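Local coordinates for protein ubiquitin conjugating enzyme (Agrocybe aegerita, PDB 3WE5) that probably acts as an E2 enzyme of the ubiquitin pathway, carrying activated ubiquitin on the way to its transfer onto target proteins, at residues F53-F58 against Q76-A81; A89-V94 against N109-A114; V102-Y107 against A139-K144. All coordinates share one frame; numbering follows the deposited sequence.

Contact 1 of 3, residues F53-F58 against Q76-A81; sequences FSKWLF and QFRFDA
Phe79 sets the edge of its ring against the face of Trp56, an edge-to-face pair with planes at 75°. The touching atom is Phe79 CE2, which sits over the five-membered ring 3.7 Å from Trp56 CG. The indole is turned into place with CG anti to the carbonyl carbon (chi1 -67°), and NE1 is bonded to the backbone O of Asp52. With an alanine in place of Trp56, the Phe79 edge would probably lose its aromatic partner and Asp52 O its indole donor. Phe58 and Phe77 meet obliquely, with Phe58 CD1 3.7 Å from Phe77 CE1. Helix 127-140 touches both of these rings and Phe79, while helix 24-39 touches Trp56 and Phe79. The face with Lys55, Leu57 and Gln76 is more polar. There Lys55 CD lies 3.8 Å from Gln76 OE1. Bends at chi3 and chi4 bring Lys55 NZ to a water that accepts from it and donates to that OE1. In the backbone, Trp56 and Phe77 form an antiparallel hydrogen-bonded pair, and Phe79 N reaches Ser54 O at 2.9 Å. This is the hairpin of strands 55-61 and 72-78, in the antiparallel sheet of the ubiquitin-conjugating (UBC) fold.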
loop_
_atom_site.group_PDB
_atom_site.type_symbol
_atom_site.label_atom_id
_atom_site.label_comp_id
_atom_site.label_asym_id
_atom_site.label_seq_id
_atom_site.Cartn_x
_atom_site.Cartn_y
_atom_site.Cartn_z
ATOM N N PHE A 53 21.359 -21.721 -13.213
ATOM C CA PHE A 53 20.139 -22.030 -12.463
ATOM C C PHE A 53 20.050 -21.326 -11.107
ATOM O O PHE A 53 19.426 -21.819 -10.159
ATOM C CB PHE A 53 19.920 -23.552 -12.393
ATOM C CG PHE A 53 19.746 -24.175 -13.750
ATOM C CD1 PHE A 53 18.598 -23.899 -14.494
ATOM C CD2 PHE A 53 20.747 -24.936 -14.324
ATOM C CE1 PHE A 53 18.427 -24.433 -15.751
ATOM C CE2 PHE A 53 20.585 -25.478 -15.599
ATOM C CZ PHE A 53 19.427 -25.219 -16.321
ATOM N N SER A 54 20.645 -20.140 -11.046
ATOM C CA SER A 54 20.613 -19.302 -9.863
ATOM C C SER A 54 19.853 -18.002 -10.079
ATOM O O SER A 54 19.260 -17.462 -9.150
ATOM C CB SER A 54 22.031 -18.970 -9.415
ATOM O OG SER A 54 22.701 -20.165 -9.065
ATOM N N LYS A 55 19.921 -17.464 -11.296
ATOM C CA LYS A 55 19.268 -16.182 -11.579
ATOM C C LYS A 55 18.777 -16.152 -13.023
ATOM O O LYS A 55 19.562 -16.353 -13.949
ATOM C CB LYS A 55 20.229 -14.995 -11.333
ATOM C CG LYS A 55 19.553 -13.627 -11.427
ATOM C CD LYS A 55 20.492 -12.493 -10.970
ATOM C CE LYS A 55 21.685 -12.351 -11.892
ATOM N NZ LYS A 55 21.269 -12.035 -13.299
ATOM N N TRP A 56 17.482 -15.855 -13.199
ATOM C CA TRP A 56 16.900 -15.685 -14.533
ATOM C C TRP A 56 16.272 -14.300 -14.663
ATOM O O TRP A 56 15.832 -13.689 -13.681
ATOM C CB TRP A 56 15.788 -16.728 -14.782
ATOM C CG TRP A 56 16.215 -18.172 -14.871
ATOM C CD1 TRP A 56 17.488 -18.685 -14.787
ATOM C CD2 TRP A 56 15.342 -19.282 -15.080
ATOM N NE1 TRP A 56 17.451 -20.063 -14.925
ATOM C CE2 TRP A 56 16.142 -20.452 -15.109
ATOM C CE3 TRP A 56 13.949 -19.402 -15.249
ATOM C CZ2 TRP A 56 15.594 -21.740 -15.279
ATOM C CZ3 TRP A 56 13.402 -20.682 -15.412
ATOM C CH2 TRP A 56 14.232 -21.840 -15.445
ATOM N N LEU A 57 16.229 -13.794 -15.896
ATOM C CA LEU A 57 15.579 -12.516 -16.182
ATOM C C LEU A 57 14.518 -12.679 -17.278
ATOM O O LEU A 57 14.749 -13.345 -18.289
ATOM C CB LEU A 57 16.618 -11.520 -16.705
ATOM C CG LEU A 57 17.726 -11.118 -15.736
ATOM C CD1 LEU A 57 18.770 -10.255 -16.497
ATOM C CD2 LEU A 57 17.177 -10.368 -14.551
ATOM N N PHE A 58 13.367 -12.046 -17.053
ATOM C CA PHE A 58 12.282 -11.948 -18.036
ATOM C C PHE A 58 11.946 -10.473 -18.301
ATOM O O PHE A 58 12.214 -9.608 -17.478
ATOM C CB PHE A 58 11.007 -12.606 -17.478
ATOM C CG PHE A 58 11.091 -14.080 -17.331
ATOM C CD1 PHE A 58 11.720 -14.643 -16.226
ATOM C CD2 PHE A 58 10.541 -14.925 -18.289
ATOM C CE1 PHE A 58 11.793 -16.020 -16.087
ATOM C CE2 PHE A 58 10.602 -16.300 -18.162
ATOM C CZ PHE A 58 11.256 -16.854 -17.048
ATOM N N GLN A 76 13.373 -10.160 -12.254
ATOM C CA GLN A 76 14.467 -11.067 -11.909
ATOM C C GLN A 76 13.976 -12.131 -10.937
ATOM O O GLN A 76 13.232 -11.816 -10.011
ATOM C CB GLN A 76 15.580 -10.238 -11.265
ATOM C CG GLN A 76 16.810 -11.016 -10.760
ATOM C CD GLN A 76 17.744 -10.053 -10.029
ATOM O OE1 GLN A 76 18.482 -9.310 -10.661
ATOM N NE2 GLN A 76 17.653 -10.008 -8.706
ATOM N N PHE A 77 14.354 -13.377 -11.206
ATOM C CA PHE A 77 14.131 -14.508 -10.301
ATOM C C PHE A 77 15.475 -14.955 -9.766
ATOM O O PHE A 77 16.392 -15.190 -10.545
ATOM C CB PHE A 77 13.520 -15.678 -11.061
ATOM C CG PHE A 77 12.089 -15.465 -11.414
ATOM C CD1 PHE A 77 11.743 -14.591 -12.418
ATOM C CD2 PHE A 77 11.086 -16.147 -10.732
ATOM C CE1 PHE A 77 10.381 -14.383 -12.738
ATOM C CE2 PHE A 77 9.776 -15.954 -11.037
ATOM C CZ PHE A 77 9.410 -15.060 -12.028
ATOM N N ARG A 78 15.584 -15.102 -8.451
ATOM C CA ARG A 78 16.750 -15.781 -7.866
ATOM C C ARG A 78 16.315 -17.038 -7.129
ATOM O O ARG A 78 15.314 -17.011 -6.391
ATOM C CB ARG A 78 17.500 -14.825 -6.925
ATOM C CG ARG A 78 18.361 -13.819 -7.662
ATOM C CD ARG A 78 19.204 -12.984 -6.710
ATOM N NE ARG A 78 18.395 -11.980 -6.038
ATOM C CZ ARG A 78 18.846 -11.182 -5.077
ATOM N NH1 ARG A 78 20.101 -11.296 -4.650
ATOM N NH2 ARG A 78 18.043 -10.281 -4.536
ATOM N N PHE A 79 17.052 -18.128 -7.328
ATOM C CA PHE A 79 16.691 -19.455 -6.784
ATOM C C PHE A 79 17.731 -19.923 -5.777
ATOM O O PHE A 79 18.932 -19.872 -6.064
ATOM C CB PHE A 79 16.590 -20.504 -7.909
ATOM C CG PHE A 79 15.762 -20.045 -9.099
ATOM C CD1 PHE A 79 14.374 -20.032 -9.017
ATOM C CD2 PHE A 79 16.373 -19.620 -10.268
ATOM C CE1 PHE A 79 13.594 -19.564 -10.092
ATOM C CE2 PHE A 79 15.595 -19.190 -11.364
ATOM C CZ PHE A 79 14.215 -19.162 -11.263
ATOM N N ASP A 80 17.298 -20.375 -4.603
ATOM C CA ASP A 80 18.272 -20.989 -3.680
ATOM C C ASP A 80 18.285 -22.509 -3.817
ATOM O O ASP A 80 17.582 -23.067 -4.659
ATOM C CB ASP A 80 18.068 -20.511 -2.233
ATOM C CG ASP A 80 16.748 -20.963 -1.628
ATOM O OD1 ASP A 80 16.256 -22.055 -1.967
ATOM O OD2 ASP A 80 16.191 -20.230 -0.788
ATOM N N ALA A 81 19.071 -23.209 -3.000
ATOM C CA ALA A 81 19.240 -24.645 -3.195
ATOM C C ALA A 81 18.025 -25.486 -2.807
ATOM O O ALA A 81 18.002 -26.696 -3.082
ATOM C CB ALA A 81 20.484 -25.142 -2.440
HETATM O O HOH W 1 20.117 -9.328 -12.868
#

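Contact 2 of 3, residues A89-V94 against N109-A114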
loop_
_atom_site.group_PDB
_atom_site.type_symbol
_atom_site.label_atom_id
_atom_site.label_comp_id
_atom_site.label_asym_id
_atom_site.label_seq_id
_atom_site.Cartn_x
_atom_site.Cartn_y
_atom_site.Cartn_z
ATOM N N ALA A 89 13.128 -15.774 -5.075
ATOM C CA ALA A 89 13.192 -14.370 -4.699
ATOM C C ALA A 89 12.961 -13.586 -5.982
ATOM O O ALA A 89 13.695 -13.744 -6.954
ATOM C CB ALA A 89 14.538 -14.048 -4.130
ATOM N N VAL A 90 11.911 -12.787 -6.005
ATOM C CA VAL A 90 11.481 -12.149 -7.251
ATOM C C VAL A 90 11.360 -10.634 -7.081
ATOM O O VAL A 90 10.734 -10.149 -6.131
ATOM C CB VAL A 90 10.115 -12.734 -7.681
ATOM C CG1 VAL A 90 9.668 -12.115 -9.017
ATOM C CG2 VAL A 90 10.190 -14.235 -7.822
ATOM N N GLN A 91 11.965 -9.873 -7.998
ATOM C CA GLN A 91 11.914 -8.423 -7.928
ATOM C C GLN A 91 12.051 -7.820 -9.325
ATOM O O GLN A 91 12.673 -8.419 -10.227
ATOM C CB GLN A 91 13.017 -7.896 -7.002
ATOM C CG GLN A 91 14.416 -8.198 -7.504
ATOM C CD GLN A 91 15.413 -8.357 -6.364
ATOM O OE1 GLN A 91 15.656 -9.468 -5.886
ATOM N NE2 GLN A 91 15.996 -7.247 -5.926
ATOM N N PHE A 92 11.444 -6.653 -9.510
ATOM C CA PHE A 92 11.685 -5.883 -10.718
ATOM C C PHE A 92 13.076 -5.285 -10.586
ATOM O O PHE A 92 13.489 -4.872 -9.483
ATOM C CB PHE A 92 10.613 -4.802 -10.911
ATOM C CG PHE A 92 9.271 -5.358 -11.330
ATOM C CD1 PHE A 92 9.039 -5.734 -12.650
ATOM C CD2 PHE A 92 8.256 -5.552 -10.396
ATOM C CE1 PHE A 92 7.796 -6.274 -13.050
ATOM C CE2 PHE A 92 7.006 -6.075 -10.787
ATOM C CZ PHE A 92 6.773 -6.438 -12.110
ATOM N N VAL A 93 13.790 -5.263 -11.706
ATOM C CA VAL A 93 15.140 -4.711 -11.784
ATOM C C VAL A 93 15.112 -3.186 -11.863
ATOM O O VAL A 93 14.334 -2.586 -12.624
ATOM C CB VAL A 93 15.913 -5.320 -12.958
ATOM C CG1 VAL A 93 17.294 -4.658 -13.126
ATOM C CG2 VAL A 93 16.090 -6.801 -12.737
ATOM N N VAL A 94 15.939 -2.552 -11.041
ATOM C CA VAL A 94 15.970 -1.090 -11.032
ATOM C C VAL A 94 17.373 -0.555 -11.259
ATOM O O VAL A 94 17.666 0.604 -10.920
ATOM C CB VAL A 94 15.363 -0.499 -9.741
ATOM C CG1 VAL A 94 13.886 -0.823 -9.662
ATOM C CG2 VAL A 94 16.095 -1.017 -8.494
ATOM N N ASN A 109 12.267 0.125 -4.960
ATOM C CA ASN A 109 13.486 -0.638 -5.109
ATOM C C ASN A 109 13.245 -1.934 -5.876
ATOM O O ASN A 109 14.148 -2.749 -6.014
ATOM C CB ASN A 109 14.125 -0.936 -3.748
ATOM C CG ASN A 109 13.328 -1.933 -2.924
ATOM O OD1 ASN A 109 12.167 -2.231 -3.220
ATOM N ND2 ASN A 109 13.946 -2.437 -1.861
ATOM N N GLY A 110 12.018 -2.135 -6.350
ATOM C CA GLY A 110 11.714 -3.304 -7.172
ATOM C C GLY A 110 11.162 -4.501 -6.425
ATOM O O GLY A 110 10.663 -5.452 -7.052
ATOM N N HIS A 111 11.248 -4.480 -5.096
ATOM C CA HIS A 111 10.723 -5.583 -4.296
ATOM C C HIS A 111 9.212 -5.645 -4.445
ATOM O O HIS A 111 8.551 -4.619 -4.631
ATOM C CB HIS A 111 11.091 -5.398 -2.829
ATOM C CG HIS A 111 12.550 -5.576 -2.556
ATOM N ND1 HIS A 111 13.053 -5.712 -1.281
ATOM C CD2 HIS A 111 13.610 -5.658 -3.393
ATOM C CE1 HIS A 111 14.365 -5.867 -1.346
ATOM N NE2 HIS A 111 14.729 -5.838 -2.615
ATOM N N ILE A 112 8.666 -6.848 -4.352
ATOM C CA ILE A 112 7.248 -7.056 -4.649
ATOM C C ILE A 112 6.520 -7.654 -3.455
ATOM O O ILE A 112 6.987 -8.628 -2.871
ATOM C CB ILE A 112 7.085 -8.022 -5.837
ATOM C CG1 ILE A 112 7.771 -7.469 -7.096
ATOM C CG2 ILE A 112 5.603 -8.344 -6.079
ATOM C CD1 ILE A 112 8.029 -8.524 -8.175
ATOM N N CYS A 113 5.381 -7.076 -3.090
ATOM C CA CYS A 113 4.498 -7.708 -2.101
ATOM C C CYS A 113 3.375 -8.478 -2.805
ATOM O O CYS A 113 2.404 -7.896 -3.286
ATOM C CB CYS A 113 3.910 -6.649 -1.163
ATOM S SG CYS A 113 2.975 -7.351 0.224
ATOM N N ALA A 114 3.511 -9.794 -2.891
ATOM C CA ALA A 114 2.485 -10.608 -3.538
ATOM C C ALA A 114 2.441 -11.939 -2.829
ATOM O O ALA A 114 3.484 -12.482 -2.476
ATOM C CB ALA A 114 2.797 -10.806 -5.003
HETATM O O HOH W 2 10.293 -9.033 -3.792
HETATM O O HOH W 3 15.324 -4.883 -7.594
#
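Phe92 and Gly110 join strand 89-92 of the UBC fold to the long loop that runs from this strand to helix 127-140. In E2 enzymes this loop carries the active-site cysteine, and by family position Cys113 is probably that residue here. Phe92 N donates to Gly110 O at 2.8 Å, the one direct hydrogen bond between 89-94 and 109-114. It is bent, at 146° at the hydrogen. Gly110 has a positive phi of 94°, and a CB on it would run into Phe92 O.

Next to this bond the contact is apolar. The CD1 methyl of Ile112 comes to 3.7 Å from Phe92 CD2, with the two side chains crossing at about a right angle, and it also touches Val90 CG1. Further along, Val94 CG2 rests 3.6 Å from Asn109 O. Gln91 runs side by side with His111, its amide nearly perpendicular to the imidazole, with the NE2 atoms of Gln91 and His111 3.8 Å apart.

Two waters complete the polar links. One accepts a hydrogen bond from Ile112 N and donates one to Val90 O, so these backbones are bridged rather than bonded directly. The other accepts from Gln91 NE2 and donates to both Phe92 O and Asn109 O.

The next shell positions these groups. Helix 127-140 covers the apolar group with Leu134 and Leu138. Arg78 holds Gln91 OE1, and Tyr153 OH bonds His111 ND1. Asn109 CG stands between its backbone N and carbonyl carbon (chi1 70°), which lets OD1 accept from His111 N at 3.1 Å, forming an Asx turn. The same amide lies over the imidazole: Asn109 ND2 stands 3.3 Å above the centre of the His111 ring.

Contact 3 of 3, residues V102-Y107 against A139-K144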
loop_
_atom_site.group_PDB
_atom_site.type_symbol
_atom_site.label_atom_id
_atom_site.label_comp_id
_atom_site.label_asym_id
_atom_site.label_seq_id
_atom_site.Cartn_x
_atom_site.Cartn_y
_atom_site.Cartn_z
ATOM N N VAL A 102 5.157 1.585 -11.208
ATOM C CA VAL A 102 4.523 2.254 -10.076
ATOM C C VAL A 102 3.192 1.568 -9.805
ATOM O O VAL A 102 2.250 1.655 -10.605
ATOM C CB VAL A 102 4.321 3.752 -10.336
ATOM C CG1 VAL A 102 3.700 4.417 -9.114
ATOM C CG2 VAL A 102 5.651 4.395 -10.660
ATOM N N HIS A 103 3.128 0.858 -8.682
ATOM C CA HIS A 103 2.020 -0.026 -8.368
ATOM C C HIS A 103 1.971 -0.192 -6.856
ATOM O O HIS A 103 3.019 -0.191 -6.206
ATOM C CB HIS A 103 2.254 -1.397 -9.037
ATOM C CG HIS A 103 1.128 -2.355 -8.858
ATOM N ND1 HIS A 103 1.000 -3.155 -7.741
ATOM C CD2 HIS A 103 0.067 -2.647 -9.646
ATOM C CE1 HIS A 103 -0.093 -3.881 -7.842
ATOM N NE2 HIS A 103 -0.671 -3.603 -8.998
ATOM N N PRO A 104 0.761 -0.319 -6.280
ATOM C CA PRO A 104 0.625 -0.384 -4.813
ATOM C C PRO A 104 1.256 -1.600 -4.142
ATOM O O PRO A 104 1.397 -1.606 -2.918
ATOM C CB PRO A 104 -0.898 -0.435 -4.604
ATOM C CG PRO A 104 -1.481 0.141 -5.835
ATOM C CD PRO A 104 -0.556 -0.262 -6.945
ATOM N N HIS A 105 1.613 -2.622 -4.916
ATOM C CA HIS A 105 2.281 -3.786 -4.358
ATOM C C HIS A 105 3.745 -3.897 -4.791
ATOM O O HIS A 105 4.404 -4.903 -4.497
ATOM C CB HIS A 105 1.509 -5.054 -4.714
ATOM C CG HIS A 105 0.217 -5.187 -3.970
ATOM N ND1 HIS A 105 0.093 -5.943 -2.824
ATOM C CD2 HIS A 105 -0.996 -4.622 -4.181
ATOM C CE1 HIS A 105 -1.146 -5.859 -2.376
ATOM N NE2 HIS A 105 -1.829 -5.072 -3.187
ATOM N N VAL A 106 4.257 -2.858 -5.451
ATOM C CA VAL A 106 5.652 -2.841 -5.907
ATOM C C VAL A 106 6.427 -1.674 -5.326
ATOM O O VAL A 106 6.087 -0.524 -5.559
ATOM C CB VAL A 106 5.753 -2.813 -7.449
ATOM C CG1 VAL A 106 7.239 -2.881 -7.882
ATOM C CG2 VAL A 106 5.001 -4.002 -8.035
ATOM N N TYR A 107 7.476 -1.978 -4.567
ATOM C CA TYR A 107 8.298 -0.943 -3.955
ATOM C C TYR A 107 9.216 -0.290 -4.988
ATOM O O TYR A 107 9.488 -0.869 -6.035
ATOM C CB TYR A 107 9.083 -1.534 -2.779
ATOM C CG TYR A 107 8.173 -1.854 -1.619
ATOM C CD1 TYR A 107 7.713 -0.837 -0.787
ATOM C CD2 TYR A 107 7.732 -3.151 -1.380
ATOM C CE1 TYR A 107 6.865 -1.096 0.263
ATOM C CE2 TYR A 107 6.875 -3.423 -0.325
ATOM C CZ TYR A 107 6.447 -2.387 0.488
ATOM O OH TYR A 107 5.596 -2.636 1.537
ATOM N N ALA A 139 -2.064 -5.659 -14.355
ATOM C CA ALA A 139 -3.230 -5.392 -15.206
ATOM C C ALA A 139 -4.426 -4.922 -14.375
ATOM O O ALA A 139 -5.262 -4.153 -14.851
ATOM C CB ALA A 139 -3.598 -6.634 -16.012
ATOM N N SER A 140 -4.508 -5.406 -13.139
ATOM C CA SER A 140 -5.651 -5.120 -12.267
ATOM C C SER A 140 -5.647 -3.701 -11.685
ATOM O O SER A 140 -6.679 -3.230 -11.199
ATOM C CB SER A 140 -5.702 -6.147 -11.132
ATOM O OG SER A 140 -4.781 -5.811 -10.111
ATOM N N CYS A 141 -4.501 -3.021 -11.730
ATOM C CA CYS A 141 -4.369 -1.680 -11.158
ATOM C C CYS A 141 -5.173 -0.641 -11.942
ATOM O O CYS A 141 -5.046 -0.523 -13.157
ATOM C CB CYS A 141 -2.899 -1.274 -11.108
ATOM S SG CYS A 141 -2.539 0.276 -10.251
ATOM N N LYS A 142 -6.007 0.117 -11.240
ATOM C CA LYS A 142 -6.779 1.157 -11.903
ATOM C C LYS A 142 -6.137 2.527 -11.719
ATOM O O LYS A 142 -6.498 3.484 -12.405
ATOM C CB LYS A 142 -8.227 1.160 -11.412
ATOM C CG LYS A 142 -9.033 -0.085 -11.801
ATOM C CD LYS A 142 -9.344 -0.130 -13.297
ATOM C CE LYS A 142 -10.172 -1.363 -13.676
ATOM N NZ LYS A 142 -9.362 -2.619 -13.677
ATOM N N LYS A 143 -5.167 2.612 -10.813
ATOM C CA LYS A 143 -4.483 3.870 -10.535
ATOM C C LYS A 143 -3.062 3.651 -10.024
ATOM O O LYS A 143 -2.854 3.036 -8.979
ATOM C CB LYS A 143 -5.270 4.688 -9.511
ATOM C CG LYS A 143 -4.485 5.844 -8.905
ATOM C CD LYS A 143 -5.170 6.344 -7.641
ATOM C CE LYS A 143 -6.659 6.537 -7.885
ATOM N NZ LYS A 143 -7.397 6.981 -6.676
ATOM N N LYS A 144 -2.092 4.171 -10.764
ATOM C CA LYS A 144 -0.684 4.019 -10.423
ATOM C C LYS A 144 -0.288 4.814 -9.193
ATOM O O LYS A 144 -0.291 6.046 -9.214
ATOM C CB LYS A 144 0.179 4.479 -11.593
ATOM C CG LYS A 144 -0.021 3.699 -12.876
ATOM C CD LYS A 144 0.898 4.231 -13.964
ATOM C CE LYS A 144 2.327 4.266 -13.467
ATOM N NZ LYS A 144 3.245 5.009 -14.380
HETATM O O HOH W 4 5.153 2.705 -13.899
#
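This is side-chain packing without a direct hydrogen bond, in which His103, Pro104 and Val102 meet Cys141 and Lys144. It joins the long loop after strand 89-92 to the C-terminal end of helix 127-140 and the chain that follows it. His103, Pro104 and His105 form a His-Pro-His sequence. It probably corresponds to the His-Pro-Asn motif of most E2 enzymes, with histidine in the third place as in UBE2W relatives.

Cys141 fills the middle of the contact. Its CB lies 3.6 Å from His103 CD2. Its sulfur is anti to the backbone N (chi1 -173°), which sets SG 3.9 Å from Pro104 CD. SG also lies obliquely to the imidazole, 4.7 Å from the centroid of the His103 ring.

The imidazole is held at both nitrogens. His103 ND1 accepts from His105 N at 2.9 Å, with that donor tilted 27° out of the ring plane, and NE2 is bonded to Met137 O in helix 127-140. These two bonds fix the rotation of the ring and tie the loop to the helix. Pro104 CD sits over one ring face, offset toward the rim. The backbone bond from Val106 N to His103 O closes a type I turn over residues 103-106.

The second subunit borders this region. Lys143 NZ bonds Ser140 O of that subunit, and Glu145 of the second subunit packs on Pro104.

At the outer end Lys144 lies along Val102. Lys144 CB is 3.6 Å from Val102 O, whose own bond is to Tyr68 OH. A bend at chi3 (53°) accompanies the approach of Lys144 CE to 3.7 Å from Val102 CB. Beyond it, one water accepts from both Lys144 NZ and Val102 N, at 3.0 Å and 2.9 Å.

Contacts 1 and 2 share one sheet. Strands 72-78 and 89-92 are neighbours in it, and the backbone pairs Gln76 with Gln91 and Arg78 with Ala89 join them. Their centres are about 13 Å apart. Contact 3 lies about 13 Å from contact 2 and about 24 Å from contact 1, centre to centre; contacts 1 and 3 are on opposite sides of the chain's centre. Contact 1 closes before contact 2 opens, but the segments of contacts 2 and 3 alternate. The loop between strand 89-92 and helix 127-140 serves both, and Cys113 N meets His105 O within it. Together they run from the sheet, through the probable active-site loop, to the helix end near the second subunit.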